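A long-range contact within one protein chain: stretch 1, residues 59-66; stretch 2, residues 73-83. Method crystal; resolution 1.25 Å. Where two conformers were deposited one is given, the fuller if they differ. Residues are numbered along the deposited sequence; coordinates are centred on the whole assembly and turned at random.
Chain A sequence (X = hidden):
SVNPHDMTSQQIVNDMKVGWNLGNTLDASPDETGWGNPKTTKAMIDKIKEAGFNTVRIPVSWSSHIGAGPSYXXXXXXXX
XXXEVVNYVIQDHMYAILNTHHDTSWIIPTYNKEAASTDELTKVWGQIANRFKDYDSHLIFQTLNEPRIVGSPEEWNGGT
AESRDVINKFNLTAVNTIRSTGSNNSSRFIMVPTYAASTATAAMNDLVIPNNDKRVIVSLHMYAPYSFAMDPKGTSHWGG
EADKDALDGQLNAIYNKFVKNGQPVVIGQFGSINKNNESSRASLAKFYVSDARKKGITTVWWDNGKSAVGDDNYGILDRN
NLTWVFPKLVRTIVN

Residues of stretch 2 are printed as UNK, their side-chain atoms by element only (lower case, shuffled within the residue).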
# COMPACT_ATOMS: atom_id res chain seq x y z
N PRO A 59 5.64 -3.90 1.44
CA PRO A 59 6.02 -3.48 0.10
C PRO A 59 7.24 -4.26 -0.34
O PRO A 59 8.21 -4.40 0.42
CB PRO A 59 6.32 -2.00 0.27
CG PRO A 59 6.47 -1.76 1.70
CD PRO A 59 5.75 -2.83 2.44
N VAL A 60 7.24 -4.73 -1.57
CA VAL A 60 8.37 -5.49 -2.12
C VAL A 60 8.71 -4.95 -3.50
O VAL A 60 7.86 -4.94 -4.39
CB VAL A 60 8.10 -7.00 -2.21
CG1 VAL A 60 9.33 -7.72 -2.78
CG2 VAL A 60 7.74 -7.56 -0.83
N SER A 61 9.96 -4.53 -3.67
CA SER A 61 10.46 -4.12 -4.98
C SER A 61 11.18 -5.31 -5.60
O SER A 61 12.15 -5.82 -5.02
CB SER A 61 11.39 -2.91 -4.85
OG SER A 61 10.66 -1.78 -4.38
N TRP A 62 10.66 -5.79 -6.71
CA TRP A 62 11.16 -7.03 -7.31
C TRP A 62 12.28 -6.82 -8.31
O TRP A 62 13.03 -7.77 -8.55
CB TRP A 62 10.00 -7.79 -7.93
CG TRP A 62 8.93 -8.16 -6.93
CD1 TRP A 62 7.86 -7.38 -6.59
CD2 TRP A 62 8.85 -9.32 -6.10
NE1 TRP A 62 7.11 -8.00 -5.61
CE2 TRP A 62 7.70 -9.19 -5.28
CE3 TRP A 62 9.67 -10.45 -5.93
CZ2 TRP A 62 7.31 -10.15 -4.37
CZ3 TRP A 62 9.29 -11.42 -4.99
CH2 TRP A 62 8.13 -11.26 -4.23
N SER A 63 12.40 -5.61 -8.86
CA SER A 63 13.24 -5.34 -10.02
C SER A 63 14.64 -5.94 -9.91
O SER A 63 15.12 -6.57 -10.87
CB SER A 63 13.32 -3.82 -10.23
OG SER A 63 13.93 -3.49 -11.47
N SER A 64 15.32 -5.71 -8.81
CA SER A 64 16.70 -6.14 -8.59
C SER A 64 16.85 -7.64 -8.45
O SER A 64 17.98 -8.13 -8.32
CB SER A 64 17.29 -5.50 -7.31
OG SER A 64 17.25 -4.09 -7.36
N HIS A 65 15.74 -8.37 -8.39
CA HIS A 65 15.71 -9.80 -8.11
C HIS A 65 15.12 -10.60 -9.25
O HIS A 65 14.86 -11.79 -9.07
CB HIS A 65 14.91 -10.01 -6.83
CG HIS A 65 15.32 -9.10 -5.73
ND1 HIS A 65 16.50 -9.25 -5.04
CD2 HIS A 65 14.75 -7.97 -5.26
CE1 HIS A 65 16.62 -8.27 -4.16
NE2 HIS A 65 15.57 -7.47 -4.28
N ILE A 66 14.89 -9.97 -10.40
CA ILE A 66 14.29 -10.59 -11.58
C ILE A 66 15.39 -10.78 -12.63
O ILE A 66 16.11 -9.84 -12.97
CB ILE A 66 13.17 -9.70 -12.14
CG1 ILE A 66 12.01 -9.59 -11.15
CG2 ILE A 66 12.70 -10.25 -13.51
CD1 ILE A 66 11.07 -8.46 -11.49
N UNK A 73 13.12 -14.90 -14.20
CA UNK A 73 13.15 -15.73 -13.00
C UNK A 73 13.38 -14.87 -11.76
O UNK A 73 14.36 -14.12 -11.69
c UNK A 73 14.28 -16.75 -13.10
o UNK A 73 14.05 -17.51 -14.30
c UNK A 73 14.34 -17.65 -11.92
N UNK A 74 12.54 -15.03 -10.75
CA UNK A 74 12.74 -14.35 -9.48
C UNK A 74 13.73 -15.16 -8.65
O UNK A 74 13.56 -16.37 -8.45
c UNK A 74 9.05 -13.20 -8.86
c UNK A 74 11.41 -14.16 -8.71
c UNK A 74 10.40 -13.37 -9.53
c UNK A 74 11.69 -13.44 -7.38
N UNK A 75 14.76 -14.50 -8.15
CA UNK A 75 15.75 -15.17 -7.32
C UNK A 75 15.08 -15.93 -6.17
O UNK A 75 14.33 -15.35 -5.37
o UNK A 75 18.28 -13.85 -5.04
c UNK A 75 17.69 -14.66 -5.76
o UNK A 75 17.84 -15.90 -5.66
c UNK A 75 16.71 -14.12 -6.78
N UNK A 76 15.39 -17.22 -6.05
CA UNK A 76 14.77 -18.03 -5.01
C UNK A 76 15.09 -17.53 -3.61
O UNK A 76 14.24 -17.60 -2.72
c UNK A 76 14.67 -20.45 -4.18
c UNK A 76 15.23 -19.48 -5.17
o UNK A 76 14.50 -22.57 -5.29
n UNK A 76 16.16 -22.32 -3.78
c UNK A 76 15.10 -21.88 -4.46
N UNK A 77 16.32 -17.10 -3.37
CA UNK A 77 16.65 -16.62 -2.04
C UNK A 77 15.85 -15.39 -1.68
O UNK A 77 15.54 -15.17 -0.50
c UNK A 77 18.14 -16.31 -1.95
N UNK A 78 15.55 -14.53 -2.64
CA UNK A 78 14.71 -13.37 -2.36
C UNK A 78 13.30 -13.80 -2.02
O UNK A 78 12.72 -13.31 -1.05
c UNK A 78 15.18 -8.57 -0.92
c UNK A 78 14.15 -7.65 -1.14
c UNK A 78 13.16 -9.11 -2.70
c UNK A 78 14.73 -12.42 -3.56
c UNK A 78 13.14 -7.90 -2.02
c UNK A 78 12.76 -10.86 -4.02
c UNK A 78 14.18 -10.07 -2.51
n UNK A 78 12.29 -9.63 -3.63
c UNK A 78 13.91 -11.17 -3.38
c UNK A 78 15.21 -9.79 -1.60
N UNK A 79 12.71 -14.70 -2.82
CA UNK A 79 11.39 -15.20 -2.49
C UNK A 79 11.37 -15.82 -1.11
O UNK A 79 10.40 -15.67 -0.36
c UNK A 79 10.13 -16.75 -5.81
c UNK A 79 10.91 -16.20 -3.53
c UNK A 79 10.23 -15.66 -4.76
c UNK A 79 8.86 -15.07 -4.46
N UNK A 80 12.41 -16.56 -0.76
CA UNK A 80 12.47 -17.20 0.55
C UNK A 80 12.45 -16.15 1.66
O UNK A 80 11.74 -16.31 2.68
n UNK A 80 14.84 -19.95 -0.27
c UNK A 80 13.69 -19.33 -0.13
c UNK A 80 13.73 -18.06 0.70
o UNK A 80 12.65 -19.76 -0.61
N UNK A 81 13.20 -15.05 1.48
CA UNK A 81 13.20 -13.97 2.47
C UNK A 81 11.86 -13.27 2.56
O UNK A 81 11.35 -13.01 3.66
n UNK A 81 14.39 -11.14 5.53
n UNK A 81 13.92 -10.06 7.49
c UNK A 81 14.48 -12.31 4.64
c UNK A 81 14.36 -11.82 3.19
c UNK A 81 14.05 -11.20 6.81
n UNK A 81 13.80 -12.34 7.42
c UNK A 81 14.32 -12.97 2.19
N UNK A 82 11.24 -12.99 1.42
CA UNK A 82 9.92 -12.37 1.43
C UNK A 82 8.96 -13.27 2.21
O UNK A 82 8.16 -12.78 3.02
c UNK A 82 10.31 -11.09 -0.73
c UNK A 82 9.42 -12.12 -0.01
c UNK A 82 8.00 -11.63 -0.02
N UNK A 83 9.02 -14.58 1.98
CA UNK A 83 8.13 -15.48 2.71
C UNK A 83 8.39 -15.45 4.21
O UNK A 83 7.46 -15.54 5.01
o UNK A 83 8.36 -19.89 2.43
c UNK A 83 7.33 -17.84 2.93
n UNK A 83 6.19 -19.63 1.82
c UNK A 83 7.34 -19.21 2.39
c UNK A 83 8.25 -16.90 2.18
O HOH W 1 18.30 -11.22 -5.67

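Position 73 carries three side-chain atoms, a carbon bearing one oxygen and one carbon; this branched hydroxyl makes it Thr73. Its CA-to-CB bond points away from stretch 1, so the backbone makes the approach: Thr73 O lies 3.5 Å from Ile66 CA in a CA-H...O contact.

Position 74 has four carbons, forked at the first, with one arm two carbons long, lying against the Trp62 ring and Ile66. That pattern is isoleucine. Ile74 CG2 sits 3.9 Å from Trp62 CE3, at the edge of the indole and near its plane, while Ile74 CG1 is 4.4 Å from Ile66 CG1. The backbones of Ile66 and Ile74 form a single beta bridge, their CA atoms 4.6 Å apart.

At position 75 there are two carbons, the second carrying two oxygens at the end of the short chain, as in aspartate. Asp75 N donates to His65 O at 2.9 Å with an N-H...O angle of 167°, close to linear and the sole direct hydrogen bond between the stretches. One carboxylate oxygen, OD1, accepts from the backbone N of position 77 at 3.0 Å, capping the helix that follows. A water donates to Asp75 OD2 at 2.7 Å and lies 2.7 Å from His65 ND1, linking the two side chains.

Position 76 shows three carbons in a row, the third carrying one oxygen and one nitrogen: Gln76, whose CA-to-CB bond points away from stretch 1 and which makes no contact with it. Position 77 has one carbon, hence Ala77, also without contact.

Position 78 has one carbon followed by fused five- and six-membered rings holding eight carbons and one nitrogen, an indole lying over the His65 ring and beside Val60 and Trp62, so Trp78. Its five-membered ring stacks face to face on the His65 ring, centroids 3.5 Å apart and planes at 7°. Toward Trp62 it turns an edge instead: the planes meet at 89°, and the centroids of the Trp62 six-membered ring and the Trp78 five-membered ring are 5.1 Å apart. Val60 CG1 packs at the Trp78 edge, 3.6 Å from NE1.

Position 79 has four carbons forked at the second, packed against the Trp62 ring, a leucine. Although its CA-to-CB bond runs sideways, the side-chain end comes nearer, bringing Leu79 CD2 within 3.7 Å of Trp62 CZ3.

Position 80 has two carbons, the second with one oxygen and one nitrogen, giving Asn80. Position 81 has three carbons, a nitrogen, then a carbon with two more nitrogens, the guanidinium of Arg81. Neither touches stretch 1. Position 82 has one carbon carrying two others, near Val60 and Trp62: Val82, whose CG2 is 4.1 Å from both Val60 CG1 and Trp62 CH2. Position 83 repeats the three-carbon amide of position 76; Gln83 makes no contact.

The contact therefore works in two parts. Near Ile66 and Asp75, a single beta bridge, the Asp75 N to His65 O hydrogen bond and a water between His65 ND1 and Asp75 OD2 join the stretches just before the helix. Along the helix, positions 78 and 82, one turn apart, both point toward stretch 1. Trp78 engages His65 by a face and Trp62 by an edge, while Val82 extends the apolar packing against Val60 and Trp62.

Stretch 2 (73-83) TIDQAWLNRVQ
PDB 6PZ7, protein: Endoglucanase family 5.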